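Local coordinates for protein haloacid dehalogenase (PDB 3UMC) that probably hydrolyses the carbon-halogen bond of L-2-haloacids, as a member of the haloacid dehalogenase-like hydrolase superfamily, at residues R23-D28 / E192-A197; Q177-A182 / K204-L209; Y136-L141 / P159-L164; M129-A134 / D242-H247. All coordinates share one frame; numbering follows the deposited sequence.

Contact 1 of 4, residues R23-D28 / E192-A197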
loop_
_atom_site.group_PDB
_atom_site.type_symbol
_atom_site.label_atom_id
_atom_site.label_comp_id
_atom_site.label_asym_id
_atom_site.label_seq_id
_atom_site.Cartn_x
_atom_site.Cartn_y
_atom_site.Cartn_z
ATOM N N ARG A 23 5.209 14.696 7.071
ATOM C CA ARG A 23 5.336 14.190 5.706
ATOM C C ARG A 23 4.254 13.232 5.222
ATOM O O ARG A 23 4.123 13.006 4.003
ATOM C CB ARG A 23 6.675 13.503 5.562
ATOM C CG ARG A 23 7.854 14.570 5.588
ATOM C CD ARG A 23 9.277 13.976 5.743
ATOM N NE ARG A 23 10.136 14.873 6.500
ATOM C CZ ARG A 23 10.673 16.017 6.044
ATOM N NH1 ARG A 23 10.458 16.463 4.785
ATOM N NH2 ARG A 23 11.445 16.729 6.866
ATOM N N ALA A 24 3.514 12.643 6.164
ATOM C CA ALA A 24 2.522 11.647 5.832
ATOM C C ALA A 24 1.276 11.862 6.677
ATOM O O ALA A 24 1.355 12.248 7.834
ATOM C CB ALA A 24 3.086 10.246 6.070
ATOM N N ILE A 25 0.119 11.592 6.097
ATOM C CA ILE A 25 -1.114 11.634 6.803
ATOM C C ILE A 25 -1.690 10.261 6.677
ATOM O O ILE A 25 -1.946 9.732 5.565
ATOM C CB ILE A 25 -2.124 12.650 6.211
ATOM C CG1 ILE A 25 -1.533 14.028 6.118
ATOM C CG2 ILE A 25 -3.334 12.772 7.085
ATOM C CD1 ILE A 25 -2.427 15.029 5.443
ATOM N N LEU A 26 -1.944 9.684 7.834
ATOM C CA LEU A 26 -2.666 8.439 7.931
ATOM C C LEU A 26 -4.134 8.803 8.153
ATOM O O LEU A 26 -4.470 9.707 8.894
ATOM C CB LEU A 26 -2.179 7.678 9.170
ATOM C CG LEU A 26 -0.712 7.272 9.301
ATOM C CD1 LEU A 26 -0.435 6.690 10.749
ATOM C CD2 LEU A 26 -0.401 6.273 8.279
ATOM N N PHE A 27 -5.002 8.024 7.574
ATOM C CA PHE A 27 -6.391 8.228 7.733
ATOM C C PHE A 27 -7.098 6.986 8.214
ATOM O O PHE A 27 -6.987 5.961 7.630
ATOM C CB PHE A 27 -7.024 8.520 6.349
ATOM C CG PHE A 27 -6.664 9.813 5.777
ATOM C CD1 PHE A 27 -7.485 10.901 5.945
ATOM C CD2 PHE A 27 -5.523 9.947 5.021
ATOM C CE1 PHE A 27 -7.202 12.064 5.391
ATOM C CE2 PHE A 27 -5.217 11.173 4.447
ATOM C CZ PHE A 27 -6.042 12.201 4.619
ATOM N N ASP A 28 -7.953 7.158 9.199
ATOM C CA ASP A 28 -9.057 6.243 9.440
ATOM C C ASP A 28 -10.027 6.266 8.242
ATOM O O ASP A 28 -10.107 7.278 7.578
ATOM C CB ASP A 28 -9.760 6.672 10.746
ATOM C CG ASP A 28 -10.974 5.818 11.048
ATOM O OD1 ASP A 28 -10.797 4.615 11.237
ATOM O OD2 ASP A 28 -12.114 6.356 11.025
ATOM N N GLU A 192 6.543 13.004 12.721
ATOM C CA GLU A 192 6.426 13.440 11.328
ATOM C C GLU A 192 5.158 12.856 10.644
ATOM O O GLU A 192 4.938 13.048 9.453
ATOM C CB GLU A 192 7.707 13.121 10.532
ATOM C CG GLU A 192 8.848 14.161 10.883
ATOM C CD GLU A 192 10.192 13.868 10.203
ATOM O OE1 GLU A 192 10.175 13.391 9.061
ATOM O OE2 GLU A 192 11.273 14.132 10.816
ATOM N N VAL A 193 4.312 12.222 11.423
ATOM C CA VAL A 193 3.115 11.572 10.884
ATOM C C VAL A 193 1.878 12.086 11.594
ATOM O O VAL A 193 1.884 12.217 12.816
ATOM C CB VAL A 193 3.187 10.056 11.055
ATOM C CG1 VAL A 193 1.928 9.348 10.420
ATOM C CG2 VAL A 193 4.492 9.575 10.411
HETATM N N MSE A 194 0.860 12.461 10.806
HETATM C CA MSE A 194 -0.403 12.899 11.372
HETATM C C MSE A 194 -1.490 11.851 11.137
HETATM O O MSE A 194 -1.606 11.308 10.074
HETATM C CB MSE A 194 -0.785 14.271 10.799
HETATM C CG MSE A 194 -2.150 14.754 11.278
HETATM SE SE MSE A 194 -2.419 16.677 10.765
HETATM C CE MSE A 194 -2.771 16.339 9.015
ATOM N N LEU A 195 -2.282 11.552 12.148
ATOM C CA LEU A 195 -3.480 10.791 11.962
ATOM C C LEU A 195 -4.646 11.732 11.831
ATOM O O LEU A 195 -4.896 12.562 12.721
ATOM C CB LEU A 195 -3.765 9.868 13.125
ATOM C CG LEU A 195 -5.111 9.075 13.058
ATOM C CD1 LEU A 195 -5.244 8.160 11.810
ATOM C CD2 LEU A 195 -5.407 8.302 14.367
ATOM N N CYS A 196 -5.438 11.507 10.787
ATOM C CA CYS A 196 -6.728 12.189 10.609
ATOM C C CYS A 196 -7.854 11.213 10.836
ATOM O O CYS A 196 -7.918 10.173 10.187
ATOM C CB CYS A 196 -6.770 12.782 9.206
ATOM S SG CYS A 196 -8.350 13.544 8.751
ATOM N N ALA A 197 -8.763 11.544 11.738
ATOM C CA ALA A 197 -9.900 10.677 12.063
ATOM C C ALA A 197 -11.113 11.435 12.519
ATOM O O ALA A 197 -11.015 12.507 13.030
ATOM C CB ALA A 197 -9.528 9.671 13.211
#

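Contact 2 of 4, residues Q177-A182 / K204-L209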
loop_
_atom_site.group_PDB
_atom_site.type_symbol
_atom_site.label_atom_id
_atom_site.label_comp_id
_atom_site.label_asym_id
_atom_site.label_seq_id
_atom_site.Cartn_x
_atom_site.Cartn_y
_atom_site.Cartn_z
ATOM N N GLN A 177 0.604 -1.145 18.330
ATOM C CA GLN A 177 1.315 -1.762 17.245
ATOM C C GLN A 177 0.891 -1.233 15.859
ATOM O O GLN A 177 1.700 -1.229 14.922
ATOM C CB GLN A 177 1.149 -3.277 17.332
ATOM C CG GLN A 177 1.981 -3.899 18.499
ATOM C CD GLN A 177 1.218 -3.972 19.823
ATOM O OE1 GLN A 177 0.161 -3.341 19.984
ATOM N NE2 GLN A 177 1.701 -4.847 20.765
ATOM N N VAL A 178 -0.357 -0.790 15.745
ATOM C CA VAL A 178 -0.901 -0.323 14.470
ATOM C C VAL A 178 -0.223 0.980 14.078
ATOM O O VAL A 178 0.397 1.088 13.017
ATOM C CB VAL A 178 -2.440 -0.176 14.497
ATOM C CG1 VAL A 178 -2.946 0.430 13.121
ATOM C CG2 VAL A 178 -3.118 -1.589 14.776
ATOM N N TYR A 179 -0.274 1.948 14.979
ATOM C CA TYR A 179 0.312 3.265 14.750
ATOM C C TYR A 179 1.781 3.149 14.583
ATOM O O TYR A 179 2.386 3.800 13.678
ATOM C CB TYR A 179 -0.035 4.235 15.874
ATOM C CG TYR A 179 -1.480 4.208 16.264
ATOM C CD1 TYR A 179 -2.433 4.898 15.505
ATOM C CD2 TYR A 179 -1.934 3.402 17.345
ATOM C CE1 TYR A 179 -3.782 4.828 15.819
ATOM C CE2 TYR A 179 -3.256 3.355 17.668
ATOM C CZ TYR A 179 -4.193 4.107 16.919
ATOM O OH TYR A 179 -5.543 4.027 17.207
ATOM N N LEU A 180 2.402 2.334 15.432
ATOM C CA LEU A 180 3.846 2.230 15.395
ATOM C C LEU A 180 4.258 1.502 14.152
ATOM O O LEU A 180 5.244 1.854 13.554
ATOM C CB LEU A 180 4.407 1.481 16.647
ATOM C CG LEU A 180 4.165 2.112 18.001
ATOM C CD1 LEU A 180 4.442 1.058 19.165
ATOM C CD2 LEU A 180 4.940 3.359 18.120
ATOM N N GLY A 181 3.541 0.442 13.779
ATOM C CA GLY A 181 3.864 -0.260 12.539
ATOM C C GLY A 181 3.750 0.628 11.284
ATOM O O GLY A 181 4.615 0.589 10.395
ATOM N N ALA A 182 2.718 1.463 11.245
ATOM C CA ALA A 182 2.505 2.381 10.111
ATOM C C ALA A 182 3.720 3.262 9.957
ATOM O O ALA A 182 4.234 3.388 8.850
ATOM C CB ALA A 182 1.341 3.218 10.326
ATOM N N LYS A 204 -6.680 9.839 20.318
ATOM C CA LYS A 204 -6.125 9.778 21.685
ATOM C C LYS A 204 -4.973 8.761 21.710
ATOM O O LYS A 204 -3.868 9.055 22.220
ATOM C CB LYS A 204 -7.256 9.434 22.653
ATOM C CG LYS A 204 -6.837 9.247 24.173
ATOM C CD LYS A 204 -7.884 8.459 24.908
ATOM C CE LYS A 204 -7.505 8.143 26.387
ATOM N NZ LYS A 204 -6.020 8.279 26.722
ATOM N N ALA A 205 -5.206 7.585 21.110
ATOM C CA ALA A 205 -4.146 6.565 21.031
ATOM C C ALA A 205 -2.930 7.039 20.212
ATOM O O ALA A 205 -1.817 6.853 20.637
ATOM C CB ALA A 205 -4.697 5.245 20.501
ATOM N N ALA A 206 -3.147 7.711 19.067
ATOM C CA ALA A 206 -2.067 8.239 18.204
ATOM C C ALA A 206 -1.244 9.305 18.921
ATOM O O ALA A 206 0.004 9.356 18.828
ATOM C CB ALA A 206 -2.679 8.834 16.843
ATOM N N ARG A 207 -1.941 10.242 19.559
ATOM C CA ARG A 207 -1.241 11.298 20.335
ATOM C C ARG A 207 -0.297 10.721 21.411
ATOM O O ARG A 207 0.811 11.198 21.587
ATOM C CB ARG A 207 -2.200 12.234 21.053
ATOM C CG ARG A 207 -1.525 13.348 21.823
ATOM C CD ARG A 207 -2.506 14.439 22.179
ATOM N NE ARG A 207 -2.479 15.510 21.161
ATOM C CZ ARG A 207 -3.116 16.671 21.273
ATOM N NH1 ARG A 207 -3.941 16.901 22.265
ATOM N NH2 ARG A 207 -2.925 17.599 20.368
ATOM N N ALA A 208 -0.762 9.736 22.142
ATOM C CA ALA A 208 0.070 9.131 23.203
ATOM C C ALA A 208 1.341 8.479 22.634
ATOM O O ALA A 208 2.268 8.279 23.362
ATOM C CB ALA A 208 -0.726 8.146 23.970
ATOM N N LEU A 209 1.388 8.163 21.332
ATOM C CA LEU A 209 2.559 7.564 20.748
ATOM C C LEU A 209 3.388 8.579 19.989
ATOM O O LEU A 209 4.329 8.228 19.307
ATOM C CB LEU A 209 2.165 6.407 19.844
ATOM C CG LEU A 209 1.390 5.267 20.530
ATOM C CD1 LEU A 209 0.710 4.337 19.537
ATOM C CD2 LEU A 209 2.346 4.407 21.431
#

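Contact 3 of 4, residues Y136-L141 / P159-L164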
loop_
_atom_site.group_PDB
_atom_site.type_symbol
_atom_site.label_atom_id
_atom_site.label_comp_id
_atom_site.label_asym_id
_atom_site.label_seq_id
_atom_site.Cartn_x
_atom_site.Cartn_y
_atom_site.Cartn_z
ATOM N N TYR A 136 1.756 15.545 0.765
ATOM C CA TYR A 136 1.830 14.513 1.821
ATOM C C TYR A 136 1.551 13.183 1.254
ATOM O O TYR A 136 0.783 13.049 0.278
ATOM C CB TYR A 136 0.805 14.750 2.935
ATOM C CG TYR A 136 0.842 16.128 3.511
ATOM C CD1 TYR A 136 1.831 16.490 4.409
ATOM C CD2 TYR A 136 -0.081 17.092 3.110
ATOM C CE1 TYR A 136 1.902 17.774 4.917
ATOM C CE2 TYR A 136 -0.033 18.373 3.612
ATOM C CZ TYR A 136 0.987 18.706 4.490
ATOM O OH TYR A 136 1.058 19.957 4.982
ATOM N N TRP A 137 2.232 12.185 1.784
ATOM C CA TRP A 137 1.871 10.840 1.499
ATOM C C TRP A 137 0.546 10.598 2.197
ATOM O O TRP A 137 0.345 10.996 3.352
ATOM C CB TRP A 137 2.890 9.837 2.095
ATOM C CG TRP A 137 4.194 9.773 1.387
ATOM C CD1 TRP A 137 4.475 10.227 0.131
ATOM C CD2 TRP A 137 5.401 9.192 1.880
ATOM N NE1 TRP A 137 5.788 9.957 -0.178
ATOM C CE2 TRP A 137 6.375 9.332 0.885
ATOM C CE3 TRP A 137 5.737 8.522 3.046
ATOM C CZ2 TRP A 137 7.676 8.864 1.043
ATOM C CZ3 TRP A 137 7.043 8.092 3.216
ATOM C CH2 TRP A 137 7.982 8.253 2.213
ATOM N N LEU A 138 -0.300 9.863 1.551
ATOM C CA LEU A 138 -1.601 9.494 2.136
ATOM C C LEU A 138 -1.664 8.012 2.319
ATOM O O LEU A 138 -1.445 7.239 1.366
ATOM C CB LEU A 138 -2.781 9.933 1.239
ATOM C CG LEU A 138 -2.797 11.354 0.680
ATOM C CD1 LEU A 138 -4.102 11.649 -0.121
ATOM C CD2 LEU A 138 -2.528 12.417 1.799
ATOM N N ALA A 139 -2.005 7.584 3.533
ATOM C CA ALA A 139 -2.159 6.139 3.776
ATOM C C ALA A 139 -3.360 5.821 4.643
ATOM O O ALA A 139 -3.689 6.554 5.545
ATOM C CB ALA A 139 -0.839 5.582 4.394
ATOM N N ALA A 140 -4.052 4.738 4.304
ATOM C CA ALA A 140 -5.139 4.227 5.048
ATOM C C ALA A 140 -4.592 3.585 6.300
ATOM O O ALA A 140 -3.639 2.817 6.237
ATOM C CB ALA A 140 -5.960 3.130 4.198
ATOM N N LEU A 141 -5.255 3.829 7.420
ATOM C CA LEU A 141 -4.974 3.116 8.670
ATOM C C LEU A 141 -6.254 2.550 9.201
ATOM O O LEU A 141 -6.916 3.169 9.978
ATOM C CB LEU A 141 -4.338 4.052 9.697
ATOM C CG LEU A 141 -3.641 3.404 10.900
ATOM C CD1 LEU A 141 -2.190 2.936 10.533
ATOM C CD2 LEU A 141 -3.628 4.449 12.006
ATOM N N PRO A 159 -7.364 7.949 -3.623
ATOM C CA PRO A 159 -6.011 7.950 -4.177
ATOM C C PRO A 159 -4.935 7.799 -3.063
ATOM O O PRO A 159 -4.271 8.760 -2.767
ATOM C CB PRO A 159 -5.919 9.315 -4.779
ATOM C CG PRO A 159 -6.668 10.190 -3.679
ATOM C CD PRO A 159 -7.873 9.310 -3.393
ATOM N N TRP A 160 -4.756 6.569 -2.557
ATOM C CA TRP A 160 -3.796 6.213 -1.531
ATOM C C TRP A 160 -2.393 6.088 -2.120
ATOM O O TRP A 160 -2.230 5.604 -3.220
ATOM C CB TRP A 160 -4.116 4.832 -0.950
ATOM C CG TRP A 160 -5.383 4.736 -0.238
ATOM C CD1 TRP A 160 -6.421 3.892 -0.540
ATOM C CD2 TRP A 160 -5.818 5.542 0.855
ATOM N NE1 TRP A 160 -7.449 4.076 0.361
ATOM C CE2 TRP A 160 -7.117 5.105 1.206
ATOM C CE3 TRP A 160 -5.209 6.508 1.640
ATOM C CZ2 TRP A 160 -7.791 5.614 2.283
ATOM C CZ3 TRP A 160 -5.854 6.985 2.703
ATOM C CH2 TRP A 160 -7.172 6.575 3.012
ATOM N N ASP A 161 -1.403 6.531 -1.392
ATOM C CA ASP A 161 -0.023 6.118 -1.689
ATOM C C ASP A 161 0.185 4.704 -1.136
ATOM O O ASP A 161 0.869 3.911 -1.739
ATOM C CB ASP A 161 0.943 7.017 -1.002
ATOM C CG ASP A 161 1.015 8.371 -1.637
ATOM O OD1 ASP A 161 1.705 8.448 -2.664
ATOM O OD2 ASP A 161 0.416 9.349 -1.099
HETATM N N MSE A 162 -0.428 4.387 0.007
HETATM C CA MSE A 162 -0.199 3.102 0.677
HETATM C C MSE A 162 -1.404 2.739 1.540
HETATM O O MSE A 162 -2.130 3.618 2.024
HETATM C CB MSE A 162 1.030 3.271 1.575
HETATM C CG MSE A 162 1.532 2.035 2.341
HETATM SE SE MSE A 162 1.791 0.423 1.273
HETATM C CE MSE A 162 2.243 -0.913 2.727
ATOM N N LEU A 163 -1.581 1.462 1.787
ATOM C CA LEU A 163 -2.605 1.013 2.687
ATOM C C LEU A 163 -1.878 0.298 3.859
ATOM O O LEU A 163 -1.023 -0.607 3.628
ATOM C CB LEU A 163 -3.557 0.022 2.021
ATOM C CG LEU A 163 -4.424 0.379 0.773
ATOM C CD1 LEU A 163 -4.941 -0.989 0.175
ATOM C CD2 LEU A 163 -5.633 1.115 1.132
ATOM N N LEU A 164 -2.223 0.698 5.087
ATOM C CA LEU A 164 -1.559 0.157 6.291
ATOM C C LEU A 164 -2.570 -0.418 7.256
ATOM O O LEU A 164 -2.903 0.202 8.221
ATOM C CB LEU A 164 -0.748 1.261 6.991
ATOM C CG LEU A 164 0.399 1.735 6.128
ATOM C CD1 LEU A 164 0.939 3.055 6.607
ATOM C CD2 LEU A 164 1.465 0.684 5.918
#

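Contact 4 of 4, residues M129-A134 / D242-H247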
loop_
_atom_site.group_PDB
_atom_site.type_symbol
_atom_site.label_atom_id
_atom_site.label_comp_id
_atom_site.label_asym_id
_atom_site.label_seq_id
_atom_site.Cartn_x
_atom_site.Cartn_y
_atom_site.Cartn_z
HETATM N N MSE A 129 -8.695 14.613 -0.524
HETATM C CA MSE A 129 -7.542 13.704 -0.615
HETATM C C MSE A 129 -6.622 14.141 -1.791
HETATM O O MSE A 129 -5.383 14.168 -1.647
HETATM C CB MSE A 129 -7.995 12.260 -0.721
HETATM C CG MSE A 129 -8.491 11.655 0.590
HETATM SE SE MSE A 129 -8.996 9.844 0.325
HETATM C CE MSE A 129 -7.185 9.007 0.386
ATOM N N HIS A 130 -7.238 14.511 -2.932
ATOM C CA HIS A 130 -6.483 14.959 -4.093
ATOM C C HIS A 130 -5.786 16.181 -3.827
ATOM O O HIS A 130 -4.705 16.351 -4.360
ATOM C CB HIS A 130 -7.340 15.100 -5.359
ATOM C CG HIS A 130 -7.586 13.796 -6.030
ATOM N ND1 HIS A 130 -6.556 13.047 -6.543
ATOM C CD2 HIS A 130 -8.701 13.058 -6.160
ATOM C CE1 HIS A 130 -7.053 11.925 -7.039
ATOM N NE2 HIS A 130 -8.351 11.902 -6.800
ATOM N N ALA A 131 -6.347 17.075 -2.996
ATOM C CA ALA A 131 -5.596 18.240 -2.590
ATOM C C ALA A 131 -4.363 17.908 -1.681
ATOM O O ALA A 131 -3.262 18.456 -1.852
ATOM C CB ALA A 131 -6.533 19.258 -1.850
ATOM N N LEU A 132 -4.594 17.120 -0.650
ATOM C CA LEU A 132 -3.566 16.796 0.320
ATOM C C LEU A 132 -2.436 16.001 -0.298
ATOM O O LEU A 132 -1.312 16.081 0.177
ATOM C CB LEU A 132 -4.165 16.020 1.502
ATOM C CG LEU A 132 -5.164 16.781 2.345
ATOM C CD1 LEU A 132 -6.138 15.857 3.107
ATOM C CD2 LEU A 132 -4.433 17.760 3.267
ATOM N N LYS A 133 -2.689 15.238 -1.358
ATOM C CA LYS A 133 -1.694 14.299 -1.854
ATOM C C LYS A 133 -0.456 15.013 -2.468
ATOM O O LYS A 133 0.652 14.406 -2.620
ATOM C CB LYS A 133 -2.290 13.302 -2.849
ATOM C CG LYS A 133 -2.327 13.853 -4.242
ATOM C CD LYS A 133 -2.960 12.905 -5.262
ATOM C CE LYS A 133 -3.382 13.674 -6.582
ATOM N NZ LYS A 133 -3.997 12.743 -7.564
ATOM N N ALA A 134 -0.640 16.280 -2.830
ATOM C CA ALA A 134 0.413 17.031 -3.437
ATOM C C ALA A 134 1.519 17.225 -2.439
ATOM O O ALA A 134 2.693 17.201 -2.787
ATOM C CB ALA A 134 -0.137 18.435 -3.934
ATOM N N ASP A 242 -13.800 19.704 7.123
ATOM C CA ASP A 242 -13.788 18.686 6.138
ATOM C C ASP A 242 -12.346 18.577 5.553
ATOM O O ASP A 242 -11.467 19.302 5.946
ATOM C CB ASP A 242 -14.829 19.002 5.072
ATOM C CG ASP A 242 -14.558 20.325 4.398
ATOM O OD1 ASP A 242 -13.489 20.463 3.742
ATOM O OD2 ASP A 242 -15.369 21.210 4.615
ATOM N N LEU A 243 -12.072 17.645 4.650
ATOM C CA LEU A 243 -10.691 17.447 4.198
ATOM C C LEU A 243 -10.106 18.550 3.421
ATOM O O LEU A 243 -8.861 18.674 3.375
ATOM C CB LEU A 243 -10.519 16.183 3.372
ATOM C CG LEU A 243 -10.261 14.873 4.104
ATOM C CD1 LEU A 243 -11.510 14.360 4.788
ATOM C CD2 LEU A 243 -9.780 13.831 3.096
ATOM N N LEU A 244 -10.937 19.344 2.729
ATOM C CA LEU A 244 -10.366 20.474 1.971
ATOM C C LEU A 244 -9.995 21.586 2.935
ATOM O O LEU A 244 -8.974 22.250 2.765
ATOM C CB LEU A 244 -11.354 21.034 0.892
ATOM C CG LEU A 244 -11.345 20.292 -0.433
ATOM C CD1 LEU A 244 -12.599 20.716 -1.336
ATOM C CD2 LEU A 244 -9.960 20.452 -1.212
ATOM N N ASP A 245 -10.845 21.793 3.937
ATOM C CA ASP A 245 -10.511 22.703 5.028
ATOM C C ASP A 245 -9.250 22.268 5.805
ATOM O O ASP A 245 -8.473 23.103 6.220
ATOM C CB ASP A 245 -11.707 22.881 5.949
ATOM C CG ASP A 245 -11.452 23.899 7.062
ATOM O OD1 ASP A 245 -11.179 25.079 6.731
ATOM O OD2 ASP A 245 -11.507 23.498 8.279
ATOM N N LEU A 246 -9.014 20.963 5.927
ATOM C CA LEU A 246 -7.741 20.440 6.491
ATOM C C LEU A 246 -6.594 20.859 5.580
ATOM O O LEU A 246 -5.594 21.407 6.050
ATOM C CB LEU A 246 -7.765 18.912 6.674
ATOM C CG LEU A 246 -6.487 18.241 7.211
ATOM C CD1 LEU A 246 -6.118 18.826 8.571
ATOM C CD2 LEU A 246 -6.602 16.715 7.276
ATOM N N HIS A 247 -6.751 20.648 4.285
ATOM C CA HIS A 247 -5.780 21.164 3.341
ATOM C C HIS A 247 -5.535 22.697 3.446
ATOM O O HIS A 247 -4.384 23.122 3.511
ATOM C CB HIS A 247 -6.079 20.767 1.907
ATOM C CG HIS A 247 -5.087 21.306 0.929
ATOM N ND1 HIS A 247 -5.419 22.264 -0.009
ATOM C CD2 HIS A 247 -3.771 21.036 0.750
ATOM C CE1 HIS A 247 -4.342 22.545 -0.734
ATOM N NE2 HIS A 247 -3.337 21.807 -0.298
#

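Contact 1 of 4, residues R23-D28 / E192-A197
Leu26 O draws three approaches from the strand beside it. Cys196 N gives it a nearly straight hydrogen bond (2.8 Å, 175° at the hydrogen), Leu195 CA adds a C-H...O contact, and the methyl Leu195 CD1 lies 3.4 Å from the same Leu26 O. Met194 O is shared in a similar way, taking a 2.8 Å hydrogen bond from Leu26 N, with a C-H...O contact from Ile25 CA beside it. With the bonds from Met194 N to Ala24 O and from Asp28 N to Cys196 O, this sets Ala24-Phe27 parallel to Val193-Cys196, residue for residue. At the start of the pair Arg23 and Glu192 run alongside each other. The salt bridge from Arg23 NE to Glu192 OE1 (3.0 Å) lies in the guanidinium plane but meets the carboxylate from above, the two planes being turned 70° apart. On the Ala24 and Leu26 face, Val193 CG1 presses against Leu26 CG at 3.5 Å. On the Ile25 and Phe27 face, Cys196 SG lies anti to its own N (chi1 175°), which brings the sulfur 4.8 Å from the Phe27 ring centroid at an oblique angle. Helix 243-251 packs on that second face, through Leu243, Leu246 and Leu250. Helices 176-186 and 200-208 pack on the first, and strand 137-140 bonds to the other edge of 24-27 in the central parallel sheet.

Contact 2 of 4, residues Q177-A182 / K204-L209
The ring of Tyr179 meets the helix that carries Ala205 and Ala206, with backbone as well as side chains against it. Ala206 N stands 4.3 Å above the ring plane, over its centre, and Ala206 CA lies over the same face. Ala205 CB reaches the phenol end, 3.7 Å from Tyr179 CE2 and 3.6 Å from Tyr179 OH. At the other end of the ring Leu209 CD1 packs 3.6 Å from Tyr179 CD2, the leucine side chain as a whole crossing the tyrosine at about a right angle. Leu209 CD1 itself meets the ring obliquely, neither over its face nor at its edge, and touches Tyr179 CB as well. Further out, Leu180 CD2 and Leu209 CD2 brush at 4.3 Å on the more exposed margin. No hydrogen bond joins the segments here, but the hydroxyl is not idle: Tyr179 OH bonds to Asp202 OD1, one turn before Ala206, and this fixes where the ring end lies. Leu195 of strand 193-197 touches both Tyr179 and Ala206 from the sheet side. Helices 176-186 and 200-208 flank strand 193-197 in the chain and share one face of the parallel sheet, the layered alpha/beta arrangement typical of the Rossmann-like core of haloacid dehalogenase-like hydrolases.

Contact 3 of 4, residues Y136-L141 / P159-L164
Asp161 and Trp160 make the tight half of this contact, gripping the strand Trp137-Ala140 from two directions. Asp161 OD2 takes the backbone N-H of Leu138 (2.8 Å, 167°) on the anti side of the carboxylate, somewhat out of its plane. The return bond runs from Asp161 N to Leu138 O, also 2.8 Å, and Met162 N adds a weak one to the same oxygen. The Trp160 indole lies across the backbone: Ala140 N lies over its face, 3.3 Å from Trp160 CZ3. The Ala140 methyl sits 3.7 Å from the centroid of the indole six-membered ring in a CH-pi contact, 15° off the normal. Further along, Ala140 N bonds to Met162 O and Leu164 N to Ala140 O, giving short parallel pairing. The Met162 side chain is the looser part. Met162 CB comes no closer than 4.1 Å to Ala139 CB, and a bend at chi2 (50°) leads the rest of the chain away. There it meets the second subunit, whose Met162 packs on Met162 and Leu163. Arg154 of the second subunit also forms a salt bridge with Asp161 OD1, consistent with an ionised carboxylate that serves both the strand and the dimer. The parallel pairing, with helix 146-156 linking strands 137-140 and 162-163, makes a beta-alpha-beta unit of the Rossmann-like sheet, 162-163 being an outermost strand within this chain.

Contact 4 of 4, residues M129-A134 / D242-H247
His247 sends its CG anti to the backbone N (chi1 180°), which carries the imidazole over to Ala131, while Leu132 turns its CG beside its own N (chi1 -65°) and drives both methyls into the gap between the helices. The Ala131 methyl rests over a face of the imidazole, 3.9 Å from the ring centroid and 20° off the normal, a CH-pi contact. Leu132 slides past His247 in the opposite direction, its CD2 at 3.7 Å from His247 CB and near the plane of the ring at its edge. Leu244 CD2 touches Ala131 CB at 3.7 Å on the outer side. Deeper in, Met129 and Leu243 lie side by side and point the same way, Met129 CG being 3.6 Å from Leu243 CD2; both belong to the layer that reaches the sheet, where Leu243 also touches Phe27. Asp242 is the N-cap of its own helix, its OD1 accepting from Asp245 N at 3.0 Å and more weakly from Leu244 N. Asp124, just ahead of helix 125-132, accepts from Leu243 N and ties the two helix starts together. Segments 129-134 and 242-247 share no hydrogen bond, which implies that apolar side chains and the methyl-on-imidazole contact hold them, the polar tie lying outside them at Asp124.

In the fold
From the N terminus, residues 23-28 open contact 1 in the central strand, and 129-134 open contact 4. Contact 3 closes first, joining 136-141 to 159-164 across one helix; it is nested inside both open loops. Residues 177-182 then open contact 2, but 192-197 return to the first strand before 204-209 arrive, so contacts 1 and 2 cross. Contact 2 is nested inside contact 4, which 242-247 finally close, crossing contact 1. Contacts 1 and 3 bring four neighbouring strands of one parallel sheet together. Contacts 2 and 4, about 22 Å apart between centres, pair helices on its opposite faces, giving a three-layer alpha/beta/alpha arrangement with contact 1 in its middle layer.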